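Enoyl-CoA hydratase/isomerase family protein (Pseudomonas syringae pv. tomato, PDB 3OT6) probably catalyses a hydratase or isomerase reaction on an acyl-CoA thioester, as a member of the crotonase family whose own substrate is not established. Local coordinates at residues I29-I34 with I77-Q82; G58-G63 with V99-H104; I120-P125 with K179-E184; T138-G143 with E225-H230. One frame throughout, in Å; residues are numbered along the deposited sequence.

Interaction 1 (I29-I34 with I77-Q82)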
loop_
_atom_site.group_PDB
_atom_site.type_symbol
_atom_site.label_atom_id
_atom_site.label_comp_id
_atom_site.label_asym_id
_atom_site.label_seq_id
_atom_site.Cartn_x
_atom_site.Cartn_y
_atom_site.Cartn_z
ATOM N N ILE A 29 -2.085 4.364 9.811
ATOM C CA ILE A 29 -0.967 4.977 9.176
ATOM C C ILE A 29 -0.840 6.344 9.836
ATOM O O ILE A 29 -1.615 7.260 9.569
ATOM C CB ILE A 29 -1.176 5.080 7.637
ATOM C CG1 ILE A 29 -1.592 3.731 7.039
ATOM C CG2 ILE A 29 0.071 5.622 6.925
ATOM C CD1 ILE A 29 -0.644 2.526 7.352
ATOM N N SER A 30 0.134 6.465 10.728
ATOM C CA SER A 30 0.390 7.711 11.449
ATOM C C SER A 30 1.610 8.362 10.824
ATOM O O SER A 30 2.227 7.761 9.945
ATOM C CB SER A 30 0.673 7.405 12.906
ATOM O OG SER A 30 1.819 6.556 13.029
ATOM N N PRO A 31 1.944 9.613 11.243
ATOM C CA PRO A 31 3.247 10.205 10.798
ATOM C C PRO A 31 4.494 9.352 11.126
ATOM O O PRO A 31 5.383 9.211 10.284
ATOM C CB PRO A 31 3.274 11.549 11.499
ATOM C CG PRO A 31 1.771 11.950 11.546
ATOM C CD PRO A 31 1.044 10.643 11.827
ATOM N N ASP A 32 4.527 8.761 12.304
ATOM C CA ASP A 32 5.622 7.877 12.720
ATOM C C ASP A 32 5.679 6.634 11.844
ATOM O O ASP A 32 6.750 6.232 11.418
ATOM C CB ASP A 32 5.390 7.427 14.166
ATOM C CG ASP A 32 5.639 8.546 15.201
ATOM O OD1 ASP A 32 6.095 9.664 14.859
ATOM O OD2 ASP A 32 5.337 8.271 16.403
ATOM N N VAL A 33 4.516 6.045 11.537
ATOM C CA VAL A 33 4.475 4.893 10.642
ATOM C C VAL A 33 5.140 5.186 9.320
ATOM O O VAL A 33 5.910 4.379 8.854
ATOM C CB VAL A 33 3.075 4.322 10.470
ATOM C CG1 VAL A 33 3.030 3.339 9.340
ATOM C CG2 VAL A 33 2.644 3.613 11.771
ATOM N N ILE A 34 4.934 6.365 8.762
ATOM C CA ILE A 34 5.489 6.675 7.453
ATOM C C ILE A 34 7.011 6.860 7.514
ATOM O O ILE A 34 7.734 6.444 6.610
ATOM C CB ILE A 34 4.784 7.905 6.836
ATOM C CG1 ILE A 34 3.304 7.551 6.596
ATOM C CG2 ILE A 34 5.483 8.349 5.552
ATOM C CD1 ILE A 34 2.455 8.725 6.314
ATOM N N ILE A 77 -3.152 17.652 6.239
ATOM C CA ILE A 77 -2.552 17.939 4.961
ATOM C C ILE A 77 -1.145 17.320 4.859
ATOM O O ILE A 77 -0.778 16.785 3.784
ATOM C CB ILE A 77 -2.504 19.428 4.708
ATOM C CG1 ILE A 77 -3.903 19.935 4.334
ATOM C CG2 ILE A 77 -1.454 19.795 3.615
ATOM C CD1 ILE A 77 -3.991 21.490 4.232
ATOM N N ASN A 78 -0.404 17.339 5.966
ATOM C CA ASN A 78 0.949 16.907 5.947
ATOM C C ASN A 78 0.945 15.381 6.008
ATOM O O ASN A 78 1.779 14.711 5.362
ATOM C CB ASN A 78 1.780 17.526 7.095
ATOM C CG ASN A 78 3.061 16.715 7.366
ATOM O OD1 ASN A 78 3.104 15.828 8.291
ATOM N ND2 ASN A 78 4.101 16.936 6.501
ATOM N N LEU A 79 -0.027 14.829 6.731
ATOM C CA LEU A 79 -0.137 13.402 6.819
ATOM C C LEU A 79 -0.461 12.795 5.431
ATOM O O LEU A 79 0.166 11.810 5.017
ATOM C CB LEU A 79 -1.139 12.938 7.902
ATOM C CG LEU A 79 -1.382 11.413 8.065
ATOM C CD1 LEU A 79 -0.121 10.624 8.411
ATOM C CD2 LEU A 79 -2.452 11.062 9.113
ATOM N N VAL A 80 -1.417 13.379 4.711
ATOM C CA VAL A 80 -1.808 12.765 3.464
ATOM C C VAL A 80 -0.713 12.988 2.468
ATOM O O VAL A 80 -0.444 12.101 1.651
ATOM C CB VAL A 80 -3.154 13.314 2.955
ATOM C CG1 VAL A 80 -3.360 13.038 1.373
ATOM C CG2 VAL A 80 -4.245 12.827 3.876
ATOM N N ALA A 81 -0.061 14.147 2.509
ATOM C CA ALA A 81 1.086 14.375 1.573
ATOM C C ALA A 81 2.216 13.342 1.776
ATOM O O ALA A 81 2.825 12.834 0.780
ATOM C CB ALA A 81 1.628 15.826 1.645
ATOM N N GLN A 82 2.465 12.967 3.031
ATOM C CA GLN A 82 3.560 12.039 3.334
ATOM C C GLN A 82 3.145 10.671 2.875
ATOM O O GLN A 82 3.930 9.901 2.348
ATOM C CB GLN A 82 3.801 11.952 4.820
ATOM C CG GLN A 82 4.489 13.047 5.568
ATOM C CD GLN A 82 4.458 12.629 7.135
ATOM O OE1 GLN A 82 3.527 13.046 7.872
ATOM N NE2 GLN A 82 5.434 11.741 7.605
#

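Interaction 2 (G58-G63 with V99-H104)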
loop_
_atom_site.group_PDB
_atom_site.type_symbol
_atom_site.label_atom_id
_atom_site.label_comp_id
_atom_site.label_asym_id
_atom_site.label_seq_id
_atom_site.Cartn_x
_atom_site.Cartn_y
_atom_site.Cartn_z
ATOM N N GLY A 58 -5.013 -10.750 10.637
ATOM C CA GLY A 58 -6.321 -10.229 10.402
ATOM C C GLY A 58 -6.346 -8.806 9.888
ATOM O O GLY A 58 -7.417 -8.297 9.575
ATOM N N ILE A 59 -5.199 -8.124 9.810
ATOM C CA ILE A 59 -5.213 -6.734 9.346
ATOM C C ILE A 59 -3.902 -6.221 8.666
ATOM O O ILE A 59 -2.814 -6.219 9.294
ATOM C CB ILE A 59 -5.632 -5.773 10.481
ATOM C CG1 ILE A 59 -5.740 -4.360 9.971
ATOM C CG2 ILE A 59 -4.648 -5.829 11.634
ATOM C CD1 ILE A 59 -7.131 -3.831 10.022
ATOM N N LEU A 60 -4.032 -5.737 7.416
ATOM C CA LEU A 60 -2.976 -4.945 6.772
ATOM C C LEU A 60 -2.926 -3.537 7.369
ATOM O O LEU A 60 -1.895 -3.132 8.006
ATOM C CB LEU A 60 -3.110 -4.901 5.246
ATOM C CG LEU A 60 -2.055 -3.988 4.558
ATOM C CD1 LEU A 60 -0.645 -4.449 4.932
ATOM C CD2 LEU A 60 -2.246 -3.930 2.996
ATOM N N SER A 61 -4.020 -2.789 7.199
ATOM C CA SER A 61 -4.130 -1.478 7.821
ATOM C C SER A 61 -5.530 -0.956 7.597
ATOM O O SER A 61 -6.099 -1.178 6.534
ATOM C CB SER A 61 -3.122 -0.501 7.258
ATOM O OG SER A 61 -3.391 0.787 7.715
ATOM N N GLY A 62 -6.086 -0.275 8.606
ATOM C CA GLY A 62 -7.435 0.284 8.537
ATOM C C GLY A 62 -7.351 1.702 8.001
ATOM O O GLY A 62 -8.355 2.389 7.933
ATOM N N GLY A 63 -6.151 2.164 7.635
ATOM C CA GLY A 63 -6.023 3.472 7.004
ATOM C C GLY A 63 -5.295 4.491 7.866
ATOM O O GLY A 63 -4.722 4.114 8.888
ATOM N N VAL A 99 3.013 -6.968 -1.498
ATOM C CA VAL A 99 2.207 -6.658 -0.314
ATOM C C VAL A 99 1.448 -7.921 -0.021
ATOM O O VAL A 99 0.748 -8.483 -0.919
ATOM C CB VAL A 99 1.248 -5.435 -0.507
ATOM C CG1 VAL A 99 0.347 -5.249 0.747
ATOM C CG2 VAL A 99 2.077 -4.197 -0.760
ATOM N N ALA A 100 1.639 -8.391 1.202
ATOM C CA ALA A 100 1.043 -9.623 1.678
ATOM C C ALA A 100 -0.002 -9.212 2.702
ATOM O O ALA A 100 0.346 -8.894 3.874
ATOM C CB ALA A 100 2.101 -10.497 2.330
ATOM N N CYS A 101 -1.271 -9.231 2.309
ATOM C CA CYS A 101 -2.273 -8.633 3.155
ATOM C C CYS A 101 -2.895 -9.695 4.065
ATOM O O CYS A 101 -3.527 -10.611 3.561
ATOM C CB CYS A 101 -3.312 -7.900 2.296
ATOM S SG CYS A 101 -4.835 -7.583 3.166
ATOM N N PRO A 102 -2.689 -9.597 5.411
ATOM C CA PRO A 102 -3.168 -10.713 6.266
ATOM C C PRO A 102 -4.657 -10.665 6.701
ATOM O O PRO A 102 -5.082 -11.487 7.500
ATOM C CB PRO A 102 -2.186 -10.719 7.463
ATOM C CG PRO A 102 -1.454 -9.433 7.429
ATOM C CD PRO A 102 -1.924 -8.622 6.210
ATOM N N GLY A 103 -5.453 -9.757 6.144
ATOM C CA GLY A 103 -6.857 -9.684 6.484
ATOM C C GLY A 103 -7.523 -8.500 5.812
ATOM O O GLY A 103 -7.696 -8.485 4.555
ATOM N N HIS A 104 -7.933 -7.531 6.636
ATOM C CA HIS A 104 -8.593 -6.287 6.189
ATOM C C HIS A 104 -7.578 -5.319 5.595
ATOM O O HIS A 104 -6.432 -5.216 6.078
ATOM C CB HIS A 104 -9.228 -5.572 7.404
ATOM C CG HIS A 104 -10.343 -6.330 8.043
ATOM N ND1 HIS A 104 -10.268 -6.815 9.328
ATOM C CD2 HIS A 104 -11.557 -6.696 7.571
ATOM C CE1 HIS A 104 -11.385 -7.457 9.621
ATOM N NE2 HIS A 104 -12.183 -7.401 8.569
#

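Interaction 3 (I120-P125 with K179-E184)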
loop_
_atom_site.group_PDB
_atom_site.type_symbol
_atom_site.label_atom_id
_atom_site.label_comp_id
_atom_site.label_asym_id
_atom_site.label_seq_id
_atom_site.Cartn_x
_atom_site.Cartn_y
_atom_site.Cartn_z
ATOM N N ILE A 120 -0.890 -10.036 -2.434
ATOM C CA ILE A 120 -1.509 -11.320 -2.026
ATOM C C ILE A 120 -2.356 -11.110 -0.817
ATOM O O ILE A 120 -1.915 -10.471 0.168
ATOM C CB ILE A 120 -0.446 -12.396 -1.647
ATOM C CG1 ILE A 120 0.569 -12.532 -2.782
ATOM C CG2 ILE A 120 -1.136 -13.759 -1.361
ATOM C CD1 ILE A 120 1.706 -13.585 -2.495
ATOM N N GLY A 121 -3.567 -11.622 -0.865
ATOM C CA GLY A 121 -4.461 -11.468 0.285
ATOM C C GLY A 121 -4.851 -12.822 0.844
ATOM O O GLY A 121 -4.474 -13.837 0.287
ATOM N N VAL A 122 -5.612 -12.845 1.930
ATOM C CA VAL A 122 -6.000 -14.133 2.568
ATOM C C VAL A 122 -7.504 -14.261 2.564
ATOM O O VAL A 122 -8.201 -13.256 2.776
ATOM C CB VAL A 122 -5.375 -14.331 4.004
ATOM C CG1 VAL A 122 -3.883 -14.418 3.878
ATOM C CG2 VAL A 122 -5.715 -13.182 4.918
ATOM N N ALA A 123 -8.005 -15.462 2.276
ATOM C CA ALA A 123 -9.459 -15.785 2.360
ATOM C C ALA A 123 -10.022 -15.659 3.782
ATOM O O ALA A 123 -9.350 -16.011 4.772
ATOM C CB ALA A 123 -9.691 -17.224 1.863
ATOM N N GLY A 124 -11.256 -15.183 3.887
ATOM C CA GLY A 124 -11.911 -15.089 5.172
ATOM C C GLY A 124 -12.793 -13.870 5.290
ATOM O O GLY A 124 -13.090 -13.204 4.282
ATOM N N PRO A 125 -13.234 -13.562 6.526
ATOM C CA PRO A 125 -14.293 -12.534 6.659
ATOM C C PRO A 125 -13.697 -11.130 6.646
ATOM O O PRO A 125 -13.919 -10.352 7.579
ATOM C CB PRO A 125 -14.903 -12.837 8.035
ATOM C CG PRO A 125 -13.739 -13.478 8.856
ATOM C CD PRO A 125 -12.922 -14.262 7.805
ATOM N N LYS A 179 -3.725 -12.401 -5.897
ATOM C CA LYS A 179 -3.834 -13.780 -5.459
ATOM C C LYS A 179 -4.435 -13.841 -4.074
ATOM O O LYS A 179 -4.113 -13.010 -3.195
ATOM C CB LYS A 179 -2.436 -14.474 -5.466
ATOM C CG LYS A 179 -2.417 -15.974 -5.250
ATOM C CD LYS A 179 -0.953 -16.518 -5.126
ATOM C CE LYS A 179 -0.255 -16.718 -6.487
ATOM N NZ LYS A 179 -1.134 -17.487 -7.492
ATOM N N VAL A 180 -5.301 -14.838 -3.898
ATOM C CA VAL A 180 -5.936 -15.154 -2.611
ATOM C C VAL A 180 -5.527 -16.588 -2.157
ATOM O O VAL A 180 -5.709 -17.588 -2.902
ATOM C CB VAL A 180 -7.478 -14.947 -2.668
ATOM C CG1 VAL A 180 -8.161 -15.415 -1.358
ATOM C CG2 VAL A 180 -7.812 -13.476 -2.949
ATOM N N VAL A 181 -4.921 -16.652 -0.974
ATOM C CA VAL A 181 -4.553 -17.916 -0.357
ATOM C C VAL A 181 -5.183 -17.992 1.043
ATOM O O VAL A 181 -5.940 -17.060 1.467
ATOM C CB VAL A 181 -3.012 -18.090 -0.311
ATOM C CG1 VAL A 181 -2.385 -17.967 -1.745
ATOM C CG2 VAL A 181 -2.357 -17.132 0.636
ATOM N N SER A 182 -4.894 -19.053 1.792
ATOM C CA SER A 182 -5.500 -19.148 3.158
ATOM C C SER A 182 -4.640 -18.388 4.152
ATOM O O SER A 182 -3.466 -18.077 3.861
ATOM C CB SER A 182 -5.666 -20.599 3.607
ATOM O OG SER A 182 -4.407 -21.099 4.023
ATOM N N VAL A 183 -5.206 -18.064 5.309
ATOM C CA VAL A 183 -4.447 -17.341 6.322
ATOM C C VAL A 183 -3.078 -18.010 6.568
ATOM O O VAL A 183 -2.077 -17.327 6.825
ATOM C CB VAL A 183 -5.257 -17.179 7.634
ATOM C CG1 VAL A 183 -4.374 -16.615 8.755
ATOM C CG2 VAL A 183 -6.424 -16.222 7.401
ATOM N N GLU A 184 -3.037 -19.347 6.452
ATOM C CA GLU A 184 -1.825 -20.130 6.768
ATOM C C GLU A 184 -0.847 -20.132 5.599
ATOM O O GLU A 184 0.354 -20.053 5.799
ATOM C CB GLU A 184 -2.167 -21.575 7.231
ATOM C CG GLU A 184 -3.075 -21.604 8.482
ATOM C CD GLU A 184 -4.574 -21.402 8.122
ATOM O OE1 GLU A 184 -4.988 -21.754 6.968
ATOM O OE2 GLU A 184 -5.328 -20.892 8.997
HETATM O O HOH W 1 -8.234 -18.754 5.257
#

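Interaction 4 (T138-G143 with E225-H230)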
loop_
_atom_site.group_PDB
_atom_site.type_symbol
_atom_site.label_atom_id
_atom_site.label_comp_id
_atom_site.label_asym_id
_atom_site.label_seq_id
_atom_site.Cartn_x
_atom_site.Cartn_y
_atom_site.Cartn_z
ATOM N N THR A 138 -14.318 13.415 0.828
ATOM C CA THR A 138 -14.102 13.482 -0.583
ATOM C C THR A 138 -12.695 12.970 -0.862
ATOM O O THR A 138 -11.725 13.429 -0.232
ATOM C CB THR A 138 -14.193 14.893 -1.016
ATOM O OG1 THR A 138 -15.491 15.363 -0.660
ATOM C CG2 THR A 138 -13.963 15.027 -2.554
HETATM N N MSE A 139 -12.588 12.006 -1.779
HETATM C CA MSE A 139 -11.334 11.375 -2.095
HETATM C C MSE A 139 -10.371 12.436 -2.672
HETATM O O MSE A 139 -10.786 13.316 -3.465
HETATM C CB MSE A 139 -11.535 10.213 -3.062
HETATM C CG MSE A 139 -10.243 9.337 -3.342
HETATM SE SE MSE A 139 -9.933 8.314 -1.763
HETATM C CE MSE A 139 -11.232 6.858 -2.080
ATOM N N HIS A 140 -9.110 12.337 -2.231
ATOM C CA HIS A 140 -8.039 13.162 -2.728
ATOM C C HIS A 140 -7.562 12.703 -4.108
ATOM O O HIS A 140 -7.739 11.545 -4.491
ATOM C CB HIS A 140 -6.888 13.194 -1.704
ATOM C CG HIS A 140 -6.332 11.844 -1.321
ATOM N ND1 HIS A 140 -7.119 10.752 -1.027
ATOM C CD2 HIS A 140 -5.055 11.435 -1.126
ATOM C CE1 HIS A 140 -6.359 9.733 -0.669
ATOM N NE2 HIS A 140 -5.098 10.119 -0.734
ATOM N N HIS A 141 -6.969 13.612 -4.871
ATOM C CA HIS A 141 -6.425 13.259 -6.167
ATOM C C HIS A 141 -5.465 12.058 -6.146
ATOM O O HIS A 141 -5.615 11.135 -6.941
ATOM C CB HIS A 141 -5.805 14.465 -6.855
ATOM C CG HIS A 141 -6.801 15.438 -7.376
ATOM N ND1 HIS A 141 -7.660 15.141 -8.418
ATOM C CD2 HIS A 141 -7.098 16.705 -6.995
ATOM C CE1 HIS A 141 -8.416 16.198 -8.676
ATOM N NE2 HIS A 141 -8.093 17.157 -7.830
ATOM N N ALA A 142 -4.511 12.037 -5.237
ATOM C CA ALA A 142 -3.584 10.930 -5.165
ATOM C C ALA A 142 -4.307 9.581 -5.098
ATOM O O ALA A 142 -3.950 8.653 -5.830
ATOM C CB ALA A 142 -2.637 11.099 -3.983
ATOM N N GLY A 143 -5.325 9.458 -4.238
ATOM C CA GLY A 143 -5.997 8.192 -4.066
ATOM C C GLY A 143 -6.801 7.862 -5.318
ATOM O O GLY A 143 -6.859 6.699 -5.788
ATOM N N GLU A 225 0.567 17.813 -4.739
ATOM C CA GLU A 225 0.559 19.268 -4.620
ATOM C C GLU A 225 -0.835 19.859 -4.658
ATOM O O GLU A 225 -1.159 20.659 -3.823
ATOM C CB GLU A 225 1.444 19.919 -5.692
ATOM C CG GLU A 225 2.447 20.866 -5.018
ATOM C CD GLU A 225 3.399 20.109 -4.039
ATOM O OE1 GLU A 225 3.306 20.344 -2.782
ATOM O OE2 GLU A 225 4.205 19.258 -4.538
ATOM N N GLN A 226 -1.652 19.442 -5.618
ATOM C CA GLN A 226 -3.055 19.774 -5.622
ATOM C C GLN A 226 -3.788 19.418 -4.327
ATOM O O GLN A 226 -4.678 20.132 -3.947
ATOM C CB GLN A 226 -3.752 19.124 -6.810
ATOM C CG GLN A 226 -3.717 19.996 -8.019
ATOM C CD GLN A 226 -4.601 21.279 -7.820
ATOM O OE1 GLN A 226 -5.864 21.211 -7.681
ATOM N NE2 GLN A 226 -3.930 22.442 -7.784
ATOM N N ASP A 227 -3.429 18.311 -3.689
ATOM C CA ASP A 227 -4.113 17.831 -2.522
ATOM C C ASP A 227 -3.733 18.679 -1.320
ATOM O O ASP A 227 -4.582 18.977 -0.485
ATOM C CB ASP A 227 -3.807 16.341 -2.252
ATOM C CG ASP A 227 -4.593 15.382 -3.170
ATOM O OD1 ASP A 227 -5.642 15.788 -3.712
ATOM O OD2 ASP A 227 -4.177 14.211 -3.347
ATOM N N ARG A 228 -2.455 19.052 -1.222
ATOM C CA ARG A 228 -1.997 20.070 -0.264
ATOM C C ARG A 228 -2.825 21.340 -0.332
ATOM O O ARG A 228 -3.416 21.760 0.653
ATOM C CB ARG A 228 -0.561 20.457 -0.555
ATOM C CG ARG A 228 0.428 19.726 0.249
ATOM C CD ARG A 228 1.786 20.458 0.234
ATOM N NE ARG A 228 2.882 19.492 0.040
ATOM C CZ ARG A 228 3.473 18.808 1.029
ATOM N NH1 ARG A 228 3.076 18.995 2.309
ATOM N NH2 ARG A 228 4.456 17.929 0.740
ATOM N N GLN A 229 -2.827 21.965 -1.494
ATOM C CA GLN A 229 -3.574 23.201 -1.697
ATOM C C GLN A 229 -5.102 23.017 -1.545
ATOM O O GLN A 229 -5.739 23.804 -0.869
ATOM C CB GLN A 229 -3.236 23.813 -3.068
ATOM C CG GLN A 229 -1.698 23.983 -3.361
ATOM C CD GLN A 229 -1.396 24.248 -4.875
ATOM O OE1 GLN A 229 -2.075 25.072 -5.513
ATOM N NE2 GLN A 229 -0.374 23.552 -5.441
ATOM N N HIS A 230 -5.691 21.982 -2.147
ATOM C CA HIS A 230 -7.160 21.901 -2.225
ATOM C C HIS A 230 -7.934 20.680 -1.711
ATOM O O HIS A 230 -9.115 20.619 -1.920
ATOM C CB HIS A 230 -7.650 22.272 -3.630
ATOM C CG HIS A 230 -7.277 23.670 -4.034
ATOM N ND1 HIS A 230 -7.740 24.788 -3.360
ATOM C CD2 HIS A 230 -6.462 24.128 -5.021
ATOM C CE1 HIS A 230 -7.234 25.874 -3.928
ATOM N NE2 HIS A 230 -6.453 25.501 -4.935
#

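Interaction 1 (I29-I34 with I77-Q82)
The puckered pyrrolidine ring of Pro31 carries one face toward Leu79, and CD1 of Leu79 lies over that face, shifted from the centre toward the N and CD side of the ring. The evidence is in the separations: Leu79 CD1 stands 3.6 Å from Pro31 CD and 3.9 Å from Pro31 CG. The same methyl also lies over the face of the flat preceding peptide, 3.7 Å from Ser30 C. The flat terminal amide of Gln82 reaches past the CB side of the Pro31 ring and toward Ile34.

Leu79 has CG anti to its backbone N (chi1 178°), and its side chain meets that of Pro31 at about a right angle. CD1 of Ile34 completes the apolar cluster by touching two residues of the facing helix, Leu79 CD1 at 3.8 Å and Gln82 CB at 3.8 Å. The contact is mainly apolar packing; no hydrogen bond across the segments is assigned. The end of the first helix is fixed internally instead: Ser30, at the N-cap, accepts Val33 N at its OG (3.1 Å, N-H...O 162°).

In the fold, the contact brings the first turn of helix 31-46 against the first half of helix 73-91. Both sides also lean on helix 66-71, where Val68 touches Pro31 and Leu79 alike and Met69 touches Leu79. Just before the cap, Ile29 is tied by backbone hydrogen bonds to Gly63 and Asp65 and packs on Leu21 of strand 16-21.

Interaction 2 (G58-G63 with V99-H104)
Here the crotonase fold passes between its two sheets: after strand 97-100 of the six-stranded sheet the chain moves on to strand 103-106 of the smaller one, where 58-59 is its parallel edge partner. Bridges pair Gly58 with Gly103 and Ile59 with His104. Two backbone bonds define the register. His104 N donates to Gly58 O at 3.1 Å and is nearly straight at hydrogen (169°), although the donor stands well above the carbonyl plane; Leu60 N donates to His104 O at 2.8 Å. A weak bond runs from Gly58 N to Pro102 O. Gly103 has no side chain, and its CA comes within 3.4 Å of Gly58 O in a CA-H...O contact.

On the face shared by Ile59 and His104, Ile59 CD1 rests 3.8 Å from His104 CB. Beyond the strand, Ser61 OG accepts Gly63 N in an ST turn and also bonds Asn27 O. This shapes the glycine-rich turn, which in crotonase relatives leads into an oxyanion-hole amide. Leu60, at the corner, points inward with CG anti to its N (chi1 176°). Its CB lies 3.8 Å from Cys101 SG, while its CD2 methyl ends 3.7 Å from Val99 CG1.

Interaction 3 (I120-P125 with K179-E184)
Methyl groups of Ile120, Val122 and Val181, and of Val183 just past the second strand, fit alternately across parallel strands 120-122 and 179-181, whose short axes approach to 4.7 Å and diverge by 34°. On this face Ile120 CG2 meets Val181 CG2 at 4.1 Å, the two side chains crossing obliquely. The next bump is Val122. Its CG1, anti to the carbonyl carbon (chi1 -65°), fits the bend of the chain at 182-183, 3.7 Å from Ser182 O. The other branch, CG2, abuts Val183 CG2. Leu186 of helix 186-197 touches Ile120 and Val122, while Ala189 touches Val181.

The opposite face is flatter, because Gly121 offers no side chain beside Val180. There, Val180 CG1 leans along the strand, 3.6 Å from Ala123 N, and Pro168 and Met172 of helix 168-174 touch Val180.

Gly121 N donates to Lys179 O at 2.8 Å, Val181 N to Gly121 O at 3.1 Å, and Ala123 N to Val181 O at 2.7 Å. Past this ladder a water receives Val183 N and donates to Ala123 O. Main-chain bonds thus hold the outermost strand in register, and mostly apolar side chains, with the aliphatic start of Lys179, add packing on both faces.

Interaction 4 (T138-G143 with E225-H230)
Asp227 turns its CG anti to its carbonyl carbon (chi1 -78°), which sends the carboxylate out from helix 202-230 toward the start of helix 141-150. Across from it, His140 holds CG in the crowded position between its own N and carbonyl carbon (chi1 57°). Its ring is thereby folded back over the first turn, with Gly143 N 3.5 Å above the ring centre.

The carboxylate grips two successive amides, one with each oxygen. His141 N donates to Asp227 OD1 at 2.8 Å, and Ala142 N to Asp227 OD2 at 2.9 Å in an almost straight bond (177°). Each oxygen uses its syn lone pair, the side facing its partner oxygen, so the two N-H groups together fix the rotation of the carboxylate. Carbon contacts close round it: OD2 of Asp227 lies 3.3 Å from His140 CB and 3.5 Å from Ala142 CB. Beside them His141 and Gln226 run alongside each other, CD2 of the histidine 4.1 Å from CB of the glutamine.

A buried acid at the positive end of a helix dipole would probably be favoured in its charged form. His140 occupies the N-cap position and touches Val80 of helix 73-91; its side chain lies about 3 Å from a bound methylpentanediol, probably from the crystallisation liquor. Structurally this is a helix N-terminus whose first amides are met by a carboxylate from the C-terminal helix of a crotonase-type fold.

Overall arrangement
The four contacts lie in different parts of one crotonase-type fold. Interactions 1 and 2 alternate along the chain, their centres about 18 Å apart, and join where Ile29 N meets Gly63 O at 2.8 Å. Interaction 2 borders interaction 3, about 10 Å away between centres, because strands 97-100 and 118-122 are neighbours in the larger sheet. Interactions 1 and 4, centres about 14 Å apart, meet at helix 73-91, which carries one side of interaction 1 and packs on both segments of interaction 4. Interaction 4 opens inside the sequence span of interaction 3 but lies across the chain's centre, about 32 Å away between centres. Sheet edge and C-terminal helix are thus linked through intermediate packing.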